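Phosphopantetheine adenylyltransferase (Archaeoglobus fulgidus, PDB 3DO8) probably transfers an adenylyl group from ATP to 4'-phosphopantetheine, giving dephospho-CoA and pyrophosphate, a step of coenzyme A biosynthesis. Local coordinates at the interface of chains A and B. Residues are numbered along the deposited sequence; one frame, centred on the assembly and turned at random. Chains: chain A/B, Phosphopantetheine adenylyltransferase.

The interface of chains A and B. Residues chain A 18, 21-22, 25, 136, 138; chain B 88-89.
B:Tyr89, at the start of strand 89-92, points its phenol at helix 14-27 of chain A and shows how one aromatic side chain can be both apolar filler and polar anchor in a two-fold symmetric interface. From CB, the side chain leaves with CG anti to its own carbonyl carbon (chi1 -68°), which sends the ring toward the partner. The ring lies between A:Val22 on one face and the poorly ordered A:Ile136 on the other. CE1 meets both, the valine CG2 at 3.6 Å and the isoleucine CD1. CE2 meets CG2 of A:Ile136 on the isoleucine's face, whose CG1 lies above it, nearer its border than its centre. OD2 of A:Asp21 approaches in plane at the ring edge beside CE2, and CZ touches both this oxygen and the valine CG2. At the tip, the phenol OH donates a hydrogen bond of 2.7 Å to OD2, the ring and carboxylate planes only 17° apart. The phenol takes the anti lone pair of OD2, while NZ of A:Lys25 takes the syn one at 2.6 Å, also as a salt bridge. At least two donors thus grip this oxygen, and poorly ordered A:Arg138 adds a longer salt bridge from NH1 (3.5 Å), which together probably favour its charged form. A phenylalanine in place of B:Tyr89 would probably keep much of the ring packing but leave OD2 without its bond from across the interface. Beside the ring, the backbone O and CB of B:Glu88 both pack against CG1 of A:Ile136. Whether this pairing forms a dimer in solution the structure alone does not show. A:Lys25 also reaches B:Glu88 indirectly: water 1 lies 2.8 Å from the lysine NZ and 2.8 Å from the carboxylate OE1.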
loop_
_atom_site.group_PDB
_atom_site.type_symbol
_atom_site.label_atom_id
_atom_site.label_comp_id
_atom_site.label_asym_id
_atom_site.label_seq_id
_atom_site.Cartn_x
_atom_site.Cartn_y
_atom_site.Cartn_z
ATOM N N LYS A 18 5.618 -2.700 8.928
ATOM C CA LYS A 18 4.469 -2.206 8.168
ATOM C C LYS A 18 4.552 -2.657 6.719
ATOM O O LYS A 18 3.555 -3.086 6.131
ATOM C CB LYS A 18 4.354 -0.699 8.253
ATOM C CG LYS A 18 4.019 -0.180 9.642
ATOM C CD LYS A 18 4.094 1.339 9.748
ATOM C CE LYS A 18 3.425 1.824 11.044
ATOM N NZ LYS A 18 3.482 3.306 11.090
ATOM N N ASP A 21 3.667 -6.289 6.530
ATOM C CA ASP A 21 2.228 -6.538 6.741
ATOM C C ASP A 21 1.475 -6.261 5.441
ATOM O O ASP A 21 0.613 -7.014 5.032
ATOM C CB ASP A 21 1.665 -5.632 7.836
ATOM C CG ASP A 21 0.265 -6.039 8.264
ATOM O OD1 ASP A 21 0.109 -7.199 8.719
ATOM O OD2 ASP A 21 -0.676 -5.187 8.149
ATOM N N VAL A 22 1.767 -5.128 4.829
ATOM C CA VAL A 22 1.075 -4.750 3.586
ATOM C C VAL A 22 1.385 -5.812 2.508
ATOM O O VAL A 22 0.495 -6.291 1.831
ATOM C CB VAL A 22 1.450 -3.300 3.120
ATOM C CG1 VAL A 22 0.991 -3.045 1.688
ATOM C CG2 VAL A 22 0.917 -2.260 4.108
ATOM N N LYS A 25 -0.528 -9.093 3.253
ATOM C CA LYS A 25 -1.941 -8.913 3.020
ATOM C C LYS A 25 -2.233 -8.896 1.519
ATOM O O LYS A 25 -3.241 -9.467 1.072
ATOM C CB LYS A 25 -2.470 -7.683 3.773
ATOM C CG LYS A 25 -2.578 -7.963 5.281
ATOM C CD LYS A 25 -2.884 -6.767 6.139
ATOM C CE LYS A 25 -3.130 -7.227 7.584
ATOM N NZ LYS A 25 -3.112 -6.109 8.553
ATOM N N ILE A 136 -1.732 -1.373 14.129
ATOM C CA ILE A 136 -2.139 -2.245 13.039
ATOM C C ILE A 136 -2.126 -3.684 13.549
ATOM O O ILE A 136 -1.112 -4.158 14.079
ATOM C CB ILE A 136 -1.195 -2.166 11.833
ATOM C CG1 ILE A 136 -1.211 -0.766 11.202
ATOM C CG2 ILE A 136 -1.595 -3.209 10.804
ATOM C CD1 ILE A 136 0.081 -0.411 10.481
ATOM N N ARG A 138 -1.451 -7.129 12.975
ATOM C CA ARG A 138 -0.679 -7.969 12.046
ATOM C C ARG A 138 -1.335 -9.312 11.841
ATOM O O ARG A 138 -1.860 -9.910 12.776
ATOM C CB ARG A 138 0.736 -8.243 12.564
ATOM C CG ARG A 138 1.544 -7.022 12.891
ATOM C CD ARG A 138 1.351 -5.943 11.871
ATOM N NE ARG A 138 2.383 -4.917 11.991
ATOM C CZ ARG A 138 2.439 -3.807 11.259
ATOM N NH1 ARG A 138 1.509 -3.531 10.341
ATOM N NH2 ARG A 138 3.427 -2.962 11.459
ATOM N N GLU B 88 -6.216 1.710 10.699
ATOM C CA GLU B 88 -4.894 1.099 10.551
ATOM C C GLU B 88 -4.186 1.602 9.300
ATOM O O GLU B 88 -3.003 1.869 9.329
ATOM C CB GLU B 88 -4.974 -0.431 10.433
ATOM C CG GLU B 88 -5.731 -1.137 11.566
ATOM C CD GLU B 88 -5.706 -2.663 11.474
ATOM O OE1 GLU B 88 -5.548 -3.238 10.365
ATOM O OE2 GLU B 88 -5.842 -3.296 12.552
ATOM N N TYR B 89 -4.932 1.702 8.203
ATOM C CA TYR B 89 -4.386 2.155 6.938
ATOM C C TYR B 89 -5.322 3.146 6.255
ATOM O O TYR B 89 -6.541 3.011 6.340
ATOM C CB TYR B 89 -4.188 0.972 5.993
ATOM C CG TYR B 89 -3.105 -0.005 6.423
ATOM C CD1 TYR B 89 -1.773 0.378 6.447
ATOM C CD2 TYR B 89 -3.409 -1.331 6.776
ATOM C CE1 TYR B 89 -0.777 -0.498 6.792
ATOM C CE2 TYR B 89 -2.415 -2.205 7.160
ATOM C CZ TYR B 89 -1.087 -1.792 7.151
ATOM O OH TYR B 89 -0.073 -2.671 7.549
HETATM O O HOH W 1 -5.049 -4.197 7.800
#